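Local coordinates for TetR/AcrR family transcriptional regulator (Bradyrhizobium diazoefficiens, PDB 6G8G), which probably represses transcription as a dimeric TetR-family regulator and responds to flavonoids, with genistein bound in its C-terminal domain, at residues A[112-115]-A[116-120]; A[169-172]-A[173-177]; A[181-185]-A[186-190]; A[191-194]-A[195-199]. All coordinates share one frame; numbering follows the deposited sequence.

Contact 1. Residues A[112-115]-A[116-120]; sequences KDVA and FVRII
V114 and R118 meet one turn apart at the beginning of helix 114-121, where CG1 of V114 lies over one face of the R118 guanidinium, 3.6 Å from its NH2. With CG1 anti to the backbone N (chi1 175°), the valine reaches forward to the next turn, while the arginine chain bends at chi3 to bring its flat group back across the methyl. This is the loose side: R118 is exposed and also touches a crystal neighbour, so its pose may partly reflect lattice packing.

The opposite character is found in the backbone and on the buried side. V117 N donates to D113 O (3.1 Å) in the carbonyl plane, R118 N to V114 O (2.8 Å), and I119 N to A115 O (2.9 Å), so each carbonyl of the opening turn is gripped. V117 sets its CG2 against D113 O, and I119 lays CG1 along A115 O. Beyond the two segments, F116 meets the ring of W31 and packs on I73, I119 rests on F69 and F34, and V117 and I120 pack on V184 and L185 of the second subunit. The arrangement is that of a short amphipathic helix of the C-terminal domain packed against helices 23-37 and 65-82, at the boundary with the DNA-binding domain, as in TetR-family regulators.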
loop_
_atom_site.group_PDB
_atom_site.type_symbol
_atom_site.label_atom_id
_atom_site.label_comp_id
_atom_site.label_asym_id
_atom_site.label_seq_id
_atom_site.Cartn_x
_atom_site.Cartn_y
_atom_site.Cartn_z
ATOM N N LYS A 112 2.925 -5.204 -11.818
ATOM C CA LYS A 112 4.104 -6.030 -11.995
ATOM C C LYS A 112 4.699 -6.564 -10.666
ATOM O O LYS A 112 5.566 -7.395 -10.718
ATOM C CB LYS A 112 5.164 -5.248 -12.799
ATOM C CG LYS A 112 4.695 -4.722 -14.168
ATOM C CD LYS A 112 5.874 -4.488 -15.116
ATOM C CE LYS A 112 5.616 -3.495 -16.272
ATOM N NZ LYS A 112 4.700 -3.906 -17.387
ATOM N N ASP A 113 4.206 -6.121 -9.508
ATOM C CA ASP A 113 4.761 -6.449 -8.183
ATOM C C ASP A 113 3.835 -7.466 -7.505
ATOM O O ASP A 113 4.192 -8.111 -6.502
ATOM C CB ASP A 113 4.907 -5.157 -7.324
ATOM C CG ASP A 113 6.363 -4.651 -7.228
ATOM O OD1 ASP A 113 7.334 -5.358 -7.610
ATOM O OD2 ASP A 113 6.538 -3.531 -6.711
ATOM N N VAL A 114 2.656 -7.664 -8.088
ATOM C CA VAL A 114 1.508 -8.134 -7.312
ATOM C C VAL A 114 1.540 -9.622 -6.958
ATOM O O VAL A 114 1.296 -9.989 -5.802
ATOM C CB VAL A 114 0.191 -7.788 -8.009
ATOM C CG1 VAL A 114 -0.995 -8.372 -7.262
ATOM C CG2 VAL A 114 0.048 -6.284 -8.112
ATOM N N ALA A 115 1.889 -10.460 -7.929
ATOM C CA ALA A 115 2.070 -11.874 -7.676
ATOM C C ALA A 115 3.059 -12.122 -6.538
ATOM O O ALA A 115 2.781 -12.904 -5.610
ATOM C CB ALA A 115 2.554 -12.545 -8.929
ATOM N N PHE A 116 4.217 -11.463 -6.594
ATOM C CA PHE A 116 5.227 -11.628 -5.530
ATOM C C PHE A 116 4.713 -11.259 -4.180
ATOM O O PHE A 116 4.932 -11.967 -3.182
ATOM C CB PHE A 116 6.466 -10.785 -5.787
ATOM C CG PHE A 116 7.541 -11.533 -6.485
ATOM C CD1 PHE A 116 8.316 -12.444 -5.783
ATOM C CD2 PHE A 116 7.755 -11.366 -7.825
ATOM C CE1 PHE A 116 9.279 -13.167 -6.387
ATOM C CE2 PHE A 116 8.741 -12.084 -8.441
ATOM C CZ PHE A 116 9.505 -12.988 -7.719
ATOM N N VAL A 117 4.040 -10.128 -4.142
ATOM C CA VAL A 117 3.561 -9.643 -2.878
ATOM C C VAL A 117 2.487 -10.589 -2.357
ATOM O O VAL A 117 2.369 -10.829 -1.148
ATOM C CB VAL A 117 3.007 -8.223 -3.022
ATOM C CG1 VAL A 117 2.299 -7.789 -1.747
ATOM C CG2 VAL A 117 4.133 -7.266 -3.388
ATOM N N ARG A 118 1.689 -11.117 -3.274
ATOM C CA ARG A 118 0.659 -12.024 -2.874
ATOM C C ARG A 118 1.292 -13.233 -2.228
ATOM O O ARG A 118 0.904 -13.640 -1.151
ATOM C CB ARG A 118 -0.167 -12.470 -4.059
ATOM C CG ARG A 118 -1.585 -12.607 -3.652
ATOM C CD ARG A 118 -2.357 -13.118 -4.840
ATOM N NE ARG A 118 -3.158 -12.007 -5.354
ATOM C CZ ARG A 118 -3.140 -11.529 -6.600
ATOM N NH1 ARG A 118 -2.382 -12.103 -7.555
ATOM N NH2 ARG A 118 -3.940 -10.491 -6.886
ATOM N N ILE A 119 2.268 -13.805 -2.911
ATOM C CA ILE A 119 2.928 -14.994 -2.425
ATOM C C ILE A 119 3.564 -14.786 -1.066
ATOM O O ILE A 119 3.392 -15.629 -0.196
ATOM C CB ILE A 119 3.995 -15.478 -3.396
ATOM C CG1 ILE A 119 3.328 -16.036 -4.641
ATOM C CG2 ILE A 119 4.827 -16.575 -2.758
ATOM C CD1 ILE A 119 4.286 -16.200 -5.802
ATOM N N ILE A 120 4.256 -13.667 -0.870
ATOM C CA ILE A 120 4.875 -13.396 0.414
ATOM C C ILE A 120 3.852 -13.084 1.539
ATOM O O ILE A 120 3.981 -13.565 2.687
ATOM C CB ILE A 120 5.869 -12.256 0.295
ATOM C CG1 ILE A 120 6.999 -12.703 -0.596
ATOM C CG2 ILE A 120 6.417 -11.899 1.676
ATOM C CD1 ILE A 120 7.751 -11.559 -1.239
#

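Contact 2. Residues A[169-172]-A[173-177]; sequences NQFL and SLVRG
S173 N donates to N169 O at 2.9 Å, and the same four-residue step is repeated as far as G177 N on S173 O, although G177 itself, with positive phi, has left helical geometry. N169 O takes a second bond, from S173 OG at 2.8 Å. The two donors arrive from opposite faces of the carbonyl plane, and the serine hydroxyl gets there because chi1 of -58° swings OG beside its own backbone N. On the other side of the helix, CG2 of V175 sits over one face of the F171 ring near its rim, 4.1 Å from CZ, while the ring of F206 meets F171 edge-to-face. R176 bends at chi3 (72°) and folds back along the helix, one guanidinium face over CA of S173 and NH1 3.8 Å from CB of L172. Its NH1 is hydrogen-bonded to Y104 OH, and NH2 makes a weak bond to G177 O of the second subunit. The serine hydroxyl is thus satisfied by its own helix, and a probably charged arginine is held in buried surroundings at the dimer interface, about 4 Å from the bound genistein.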
loop_
_atom_site.group_PDB
_atom_site.type_symbol
_atom_site.label_atom_id
_atom_site.label_comp_id
_atom_site.label_asym_id
_atom_site.label_seq_id
_atom_site.Cartn_x
_atom_site.Cartn_y
_atom_site.Cartn_z
ATOM N N ASN A 169 11.899 9.052 -0.490
ATOM C CA ASN A 169 10.707 8.357 -0.038
ATOM C C ASN A 169 9.495 9.287 -0.030
ATOM O O ASN A 169 8.370 8.886 -0.311
ATOM C CB ASN A 169 10.982 7.775 1.332
ATOM C CG ASN A 169 9.845 6.980 1.878
ATOM O OD1 ASN A 169 9.426 7.282 2.949
ATOM N ND2 ASN A 169 9.382 5.938 1.183
ATOM N N GLN A 170 9.734 10.552 0.238
ATOM C CA GLN A 170 8.657 11.503 0.266
ATOM C C GLN A 170 8.154 11.770 -1.119
ATOM O O GLN A 170 6.951 11.796 -1.355
ATOM C CB GLN A 170 9.121 12.775 0.935
ATOM C CG GLN A 170 9.257 12.565 2.428
ATOM C CD GLN A 170 10.079 13.637 3.113
ATOM O OE1 GLN A 170 10.955 14.265 2.514
ATOM N NE2 GLN A 170 9.795 13.854 4.391
ATOM N N PHE A 171 9.071 11.902 -2.051
ATOM C CA PHE A 171 8.685 12.081 -3.455
ATOM C C PHE A 171 7.815 10.937 -3.948
ATOM O O PHE A 171 6.786 11.146 -4.562
ATOM C CB PHE A 171 9.921 12.204 -4.345
ATOM C CG PHE A 171 9.601 12.319 -5.786
ATOM C CD1 PHE A 171 9.236 13.534 -6.321
ATOM C CD2 PHE A 171 9.676 11.232 -6.611
ATOM C CE1 PHE A 171 8.945 13.652 -7.661
ATOM C CE2 PHE A 171 9.395 11.344 -7.965
ATOM C CZ PHE A 171 9.026 12.550 -8.488
ATOM N N LEU A 172 8.230 9.724 -3.639
ATOM C CA LEU A 172 7.525 8.554 -4.092
ATOM C C LEU A 172 6.191 8.386 -3.379
ATOM O O LEU A 172 5.183 8.108 -4.021
ATOM C CB LEU A 172 8.394 7.322 -3.932
ATOM C CG LEU A 172 9.686 7.343 -4.768
ATOM C CD1 LEU A 172 10.673 6.295 -4.285
ATOM C CD2 LEU A 172 9.378 7.118 -6.239
ATOM N N SER A 173 6.142 8.623 -2.082
ATOM C CA SER A 173 4.846 8.642 -1.400
ATOM C C SER A 173 3.880 9.670 -2.007
ATOM O O SER A 173 2.719 9.374 -2.155
ATOM C CB SER A 173 5.020 8.924 0.066
ATOM O OG SER A 173 5.865 7.926 0.603
ATOM N N LEU A 174 4.367 10.839 -2.402
ATOM C CA LEU A 174 3.489 11.830 -2.986
ATOM C C LEU A 174 2.909 11.393 -4.316
ATOM O O LEU A 174 1.728 11.515 -4.556
ATOM C CB LEU A 174 4.210 13.139 -3.189
ATOM C CG LEU A 174 4.493 13.817 -1.865
ATOM C CD1 LEU A 174 5.507 14.921 -2.048
ATOM C CD2 LEU A 174 3.198 14.365 -1.270
ATOM N N VAL A 175 3.757 10.871 -5.169
ATOM C CA VAL A 175 3.413 10.552 -6.536
ATOM C C VAL A 175 2.537 9.321 -6.556
ATOM O O VAL A 175 1.615 9.191 -7.353
ATOM C CB VAL A 175 4.724 10.341 -7.302
ATOM C CG1 VAL A 175 4.634 9.193 -8.278
ATOM C CG2 VAL A 175 5.091 11.612 -8.021
ATOM N N ARG A 176 2.872 8.394 -5.681
ATOM C CA ARG A 176 2.149 7.133 -5.563
ATOM C C ARG A 176 0.797 7.401 -4.946
ATOM O O ARG A 176 -0.193 6.857 -5.353
ATOM C CB ARG A 176 2.979 6.224 -4.642
ATOM C CG ARG A 176 2.453 4.847 -4.413
ATOM C CD ARG A 176 3.493 4.018 -3.705
ATOM N NE ARG A 176 3.642 4.410 -2.317
ATOM C CZ ARG A 176 4.776 4.776 -1.737
ATOM N NH1 ARG A 176 5.903 4.827 -2.416
ATOM N NH2 ARG A 176 4.785 5.088 -0.462
ATOM N N GLY A 177 0.797 8.245 -3.929
ATOM C CA GLY A 177 -0.373 8.578 -3.159
ATOM C C GLY A 177 -1.218 7.391 -2.805
ATOM O O GLY A 177 -0.818 6.503 -2.070
#

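Contact 3. Residues A[181-185]-A[186-190]; sequences LLIVL and GLSDL. With GEN (genistein), chain G.
A Schellman motif closes helix 179-185, with L182 and L187 joined both by backbone and by side chain across the helix end. L187 N donates to L182 O at 2.9 Å, the six-to-one bond of the motif, and G186 supplies the positive phi between. G186 N makes the five-to-two bond to I183 O, its N-H coming in well above the plane of that carbonyl, while S188 N adds a weak bond to L182 O. Apolar contacts seal the turn: CD2 of L182 meets CD1 of L187 at 4.3 Å, the hydrophobic pairing that usually accompanies this cap, and CG of L187 lies 3.9 Å from CB of L185. Farther on, CB of S188 comes against CG1 of I183 at 3.7 Å, where the loop turns back along the helix. V184 and L185 pack on A121 and I120 of the second subunit. L181 belongs to the genistein pocket. A chi1 of 176° carries its branched end away from the backbone N, and CB, CD1 and CD2 spread over one face of the dihydroxylated ring; CD2 is 3.7 Å from C3 of the ligand, and CD1 approaches closest, 3.5 Å from C1.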
loop_
_atom_site.group_PDB
_atom_site.type_symbol
_atom_site.label_atom_id
_atom_site.label_comp_id
_atom_site.label_asym_id
_atom_site.label_seq_id
_atom_site.Cartn_x
_atom_site.Cartn_y
_atom_site.Cartn_z
ATOM N N LEU A 181 -3.786 1.528 -3.601
ATOM C CA LEU A 181 -5.045 1.127 -2.997
ATOM C C LEU A 181 -6.171 1.080 -4.007
ATOM O O LEU A 181 -6.866 0.079 -4.114
ATOM C CB LEU A 181 -5.460 2.105 -1.885
ATOM C CG LEU A 181 -6.834 1.782 -1.271
ATOM C CD1 LEU A 181 -6.745 0.517 -0.429
ATOM C CD2 LEU A 181 -7.311 2.948 -0.451
ATOM N N LEU A 182 -6.336 2.153 -4.767
ATOM C CA LEU A 182 -7.349 2.167 -5.808
ATOM C C LEU A 182 -7.204 0.993 -6.806
ATOM O O LEU A 182 -8.173 0.346 -7.176
ATOM C CB LEU A 182 -7.278 3.480 -6.538
ATOM C CG LEU A 182 -7.688 4.648 -5.643
ATOM C CD1 LEU A 182 -7.435 6.002 -6.289
ATOM C CD2 LEU A 182 -9.161 4.542 -5.315
ATOM N N ILE A 183 -5.972 0.684 -7.188
ATOM C CA ILE A 183 -5.717 -0.356 -8.148
ATOM C C ILE A 183 -6.127 -1.698 -7.599
ATOM O O ILE A 183 -6.810 -2.475 -8.242
ATOM C CB ILE A 183 -4.221 -0.365 -8.522
ATOM C CG1 ILE A 183 -3.929 0.818 -9.432
ATOM C CG2 ILE A 183 -3.825 -1.646 -9.226
ATOM C CD1 ILE A 183 -2.453 1.094 -9.604
ATOM N N VAL A 184 -5.615 -1.986 -6.431
ATOM C CA VAL A 184 -5.921 -3.187 -5.706
ATOM C C VAL A 184 -7.431 -3.404 -5.522
ATOM O O VAL A 184 -7.899 -4.532 -5.589
ATOM C CB VAL A 184 -5.184 -3.098 -4.357
ATOM C CG1 VAL A 184 -5.877 -3.877 -3.282
ATOM C CG2 VAL A 184 -3.775 -3.615 -4.527
ATOM N N LEU A 185 -8.186 -2.339 -5.255
ATOM C CA LEU A 185 -9.649 -2.450 -5.109
ATOM C C LEU A 185 -10.342 -2.606 -6.431
ATOM O O LEU A 185 -11.518 -2.886 -6.492
ATOM C CB LEU A 185 -10.206 -1.210 -4.404
ATOM C CG LEU A 185 -9.760 -1.023 -2.937
ATOM C CD1 LEU A 185 -10.267 0.277 -2.349
ATOM C CD2 LEU A 185 -10.208 -2.168 -2.058
ATOM N N GLY A 186 -9.619 -2.338 -7.503
ATOM C CA GLY A 186 -10.169 -2.405 -8.832
ATOM C C GLY A 186 -10.978 -1.174 -9.157
ATOM O O GLY A 186 -11.900 -1.253 -9.941
ATOM N N LEU A 187 -10.601 -0.025 -8.623
ATOM C CA LEU A 187 -11.297 1.213 -8.912
ATOM C C LEU A 187 -10.498 2.185 -9.757
ATOM O O LEU A 187 -10.972 3.280 -10.030
ATOM C CB LEU A 187 -11.634 1.906 -7.610
ATOM C CG LEU A 187 -12.421 1.073 -6.612
ATOM C CD1 LEU A 187 -12.519 1.889 -5.348
ATOM C CD2 LEU A 187 -13.802 0.729 -7.137
ATOM N N SER A 188 -9.275 1.818 -10.132
ATOM C CA SER A 188 -8.425 2.635 -10.995
ATOM C C SER A 188 -8.431 2.165 -12.453
ATOM O O SER A 188 -8.164 1.014 -12.749
ATOM C CB SER A 188 -6.978 2.544 -10.535
ATOM O OG SER A 188 -6.215 3.467 -11.261
ATOM N N ASP A 189 -8.700 3.079 -13.361
ATOM C CA ASP A 189 -8.379 2.867 -14.767
ATOM C C ASP A 189 -7.710 4.181 -15.181
ATOM O O ASP A 189 -8.336 5.250 -15.212
ATOM C CB ASP A 189 -9.639 2.580 -15.599
ATOM C CG ASP A 189 -9.420 1.535 -16.698
ATOM O OD1 ASP A 189 -8.512 0.687 -16.549
ATOM O OD2 ASP A 189 -10.188 1.558 -17.695
ATOM N N LEU A 190 -6.418 4.121 -15.442
ATOM C CA LEU A 190 -5.657 5.345 -15.603
ATOM C C LEU A 190 -5.193 5.536 -17.029
ATOM O O LEU A 190 -4.291 4.858 -17.515
ATOM C CB LEU A 190 -4.500 5.355 -14.631
ATOM C CG LEU A 190 -4.930 5.741 -13.216
ATOM C CD1 LEU A 190 -3.751 5.535 -12.300
ATOM C CD2 LEU A 190 -5.431 7.177 -13.104
HETATM C C1 GEN G . -4.926 0.281 2.547
HETATM C C2 GEN G . -5.427 1.588 2.877
HETATM O O2 GEN G . -6.498 1.763 3.724
HETATM C C3 GEN G . -4.877 2.773 2.383
HETATM C C4 GEN G . -3.807 2.713 1.528
HETATM O O4 GEN G . -3.328 3.903 1.080
HETATM C C5 GEN G . -3.261 1.363 1.142
HETATM C C6 GEN G . -2.123 1.229 0.228
HETATM O O6 GEN G . -1.621 2.303 -0.203
HETATM C C7 GEN G . -1.674 -0.172 -0.161
HETATM C C8 GEN G . -2.279 -1.321 0.435
HETATM O O9 GEN G . -3.317 -1.189 1.290
HETATM C C10 GEN G . -3.833 0.081 1.671
HETATM C C11 GEN G . -0.385 -0.299 -0.920
HETATM C C12 GEN G . 0.110 -1.441 -1.581
HETATM C C13 GEN G . 1.442 -1.379 -2.078
HETATM C C14 GEN G . 2.297 -0.259 -1.841
HETATM O O14 GEN G . 3.581 -0.213 -2.319
HETATM C C15 GEN G . 1.846 0.833 -1.107
HETATM C C16 GEN G . 0.547 0.777 -0.637
#

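Contact 4. Residues A[191-194]-A[195-199]; sequences TEEA and IEQEI
I195 opens the second segment by donating its N to T191 O at 3.0 Å, which ties the first turn of helix 192-210 to its N-cap residue. T191 also turns its hydroxyl inward, chi1 of 54° placing OG1 where it accepts a weak capping bond from A194 N (3.3 Å). The I195 side chain runs back along the helix, CG1 and CD1 lying against T191 O. E196 comes next, its N bonded to E192 O at 3.0 Å. Its own chain bends at chi2 (-46°), so that CG stays near the E192 carbonyl while the carboxylate turns aside to R102 of helix 93-109, with which OE2 forms a salt bridge. E192 OE1 is 7.0 Å from that OE2; the like charges are well separated, and R102 would probably weaken their mutual repulsion. Q197 N donates to E193 O, and on the exposed side its extended chain crosses that of E193. NE2 of Q197 comes within 3.5 Å of OE2 of E193, the amide and carboxylate planes being turned 66° apart; both residues touch crystal neighbours, and this pose may partly reflect lattice contacts. E198 N bonds to A194 O at 3.1 Å, and its CG folds over the same carbonyl before the acid turns away. I199 N then reaches I195 O at 3.0 Å, carrying the ladder onward. E192, E193 and Q197 thus lie on the exposed side, whereas E196 reaches R102 and the inner side, I195 on I109 and I199 on A101, R102 and L105, lies on helix 93-109.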
loop_
_atom_site.group_PDB
_atom_site.type_symbol
_atom_site.label_atom_id
_atom_site.label_comp_id
_atom_site.label_asym_id
_atom_site.label_seq_id
_atom_site.Cartn_x
_atom_site.Cartn_y
_atom_site.Cartn_z
ATOM N N THR A 191 -5.861 6.466 -17.696
ATOM C CA THR A 191 -5.404 6.975 -18.961
ATOM C C THR A 191 -4.041 7.662 -18.768
ATOM O O THR A 191 -3.690 8.096 -17.655
ATOM C CB THR A 191 -6.396 8.001 -19.528
ATOM O OG1 THR A 191 -6.654 9.032 -18.560
ATOM C CG2 THR A 191 -7.720 7.343 -19.942
ATOM N N GLU A 192 -3.269 7.735 -19.846
ATOM C CA GLU A 192 -2.009 8.477 -19.856
ATOM C C GLU A 192 -2.166 9.864 -19.267
ATOM O O GLU A 192 -1.294 10.331 -18.541
ATOM C CB GLU A 192 -1.507 8.605 -21.301
ATOM C CG GLU A 192 -0.011 8.524 -21.604
ATOM C CD GLU A 192 0.169 8.030 -23.033
ATOM O OE1 GLU A 192 0.667 6.891 -23.192
ATOM O OE2 GLU A 192 -0.260 8.737 -23.993
ATOM N N GLU A 193 -3.270 10.517 -19.579
ATOM C CA GLU A 193 -3.497 11.879 -19.137
ATOM C C GLU A 193 -3.652 11.938 -17.633
ATOM O O GLU A 193 -3.208 12.889 -16.998
ATOM C CB GLU A 193 -4.786 12.481 -19.712
ATOM C CG GLU A 193 -4.741 13.971 -19.647
ATOM C CD GLU A 193 -6.123 14.625 -19.689
ATOM O OE1 GLU A 193 -7.154 13.913 -19.617
ATOM O OE2 GLU A 193 -6.176 15.864 -19.791
ATOM N N ALA A 194 -4.416 10.995 -17.099
ATOM C CA ALA A 194 -4.694 10.943 -15.671
ATOM C C ALA A 194 -3.396 10.698 -14.912
ATOM O O ALA A 194 -3.213 11.204 -13.802
ATOM C CB ALA A 194 -5.698 9.853 -15.383
ATOM N N ILE A 195 -2.501 9.912 -15.513
ATOM C CA ILE A 195 -1.205 9.656 -14.917
ATOM C C ILE A 195 -0.357 10.892 -14.883
ATOM O O ILE A 195 0.299 11.152 -13.861
ATOM C CB ILE A 195 -0.457 8.553 -15.645
ATOM C CG1 ILE A 195 -1.150 7.219 -15.391
ATOM C CG2 ILE A 195 0.979 8.440 -15.133
ATOM C CD1 ILE A 195 -0.787 6.141 -16.383
ATOM N N GLU A 196 -0.348 11.649 -15.973
ATOM C CA GLU A 196 0.428 12.896 -15.984
ATOM C C GLU A 196 -0.055 13.811 -14.877
ATOM O O GLU A 196 0.741 14.483 -14.255
ATOM C CB GLU A 196 0.333 13.647 -17.309
ATOM C CG GLU A 196 1.080 13.029 -18.490
ATOM C CD GLU A 196 2.510 12.581 -18.152
ATOM O OE1 GLU A 196 3.404 13.424 -17.832
ATOM O OE2 GLU A 196 2.735 11.351 -18.223
ATOM N N GLN A 197 -1.367 13.825 -14.624
ATOM C CA GLN A 197 -1.933 14.685 -13.603
ATOM C C GLN A 197 -1.505 14.256 -12.208
ATOM O O GLN A 197 -1.222 15.104 -11.361
ATOM C CB GLN A 197 -3.443 14.727 -13.696
ATOM C CG GLN A 197 -3.950 15.606 -14.810
ATOM C CD GLN A 197 -5.426 15.390 -15.140
ATOM O OE1 GLN A 197 -6.216 14.918 -14.320
ATOM N NE2 GLN A 197 -5.796 15.748 -16.357
ATOM N N GLU A 198 -1.472 12.956 -11.984
ATOM C CA GLU A 198 -1.009 12.381 -10.707
ATOM C C GLU A 198 0.417 12.775 -10.411
ATOM O O GLU A 198 0.765 13.184 -9.287
ATOM C CB GLU A 198 -1.106 10.859 -10.717
ATOM C CG GLU A 198 -2.544 10.335 -10.788
ATOM C CD GLU A 198 -3.433 10.800 -9.637
ATOM O OE1 GLU A 198 -2.960 10.775 -8.504
ATOM O OE2 GLU A 198 -4.606 11.177 -9.862
ATOM N N ILE A 199 1.230 12.708 -11.446
ATOM C CA ILE A 199 2.635 13.036 -11.327
ATOM C C ILE A 199 2.836 14.510 -11.130
ATOM O O ILE A 199 3.636 14.898 -10.311
ATOM C CB ILE A 199 3.384 12.642 -12.600
ATOM C CG1 ILE A 199 3.448 11.132 -12.702
ATOM C CG2 ILE A 199 4.787 13.212 -12.589
ATOM C CD1 ILE A 199 3.949 10.663 -14.044
#

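In the fold
All four contacts lie in the C-terminal, ligand-binding part of the chain, and contacts 1, 2 and 3 also touch the second subunit. Genistein ties three of them together: L181 of contact 3 lines its pocket, the side chain of R176 in contact 2 comes within about 4 Å of a genistein, and that of D113 in contact 1 within about 6 Å. Contact 4 is more remote, E198 staying about 12 Å away. Contact 3 runs directly into contact 4, where L190 O meets CD1 of I195 at 3.9 Å, and I199 O packs on CG2 of V175 in contact 2. Contact 1, nearer the DNA-binding domain, is 25 Å from contact 4, centre to centre.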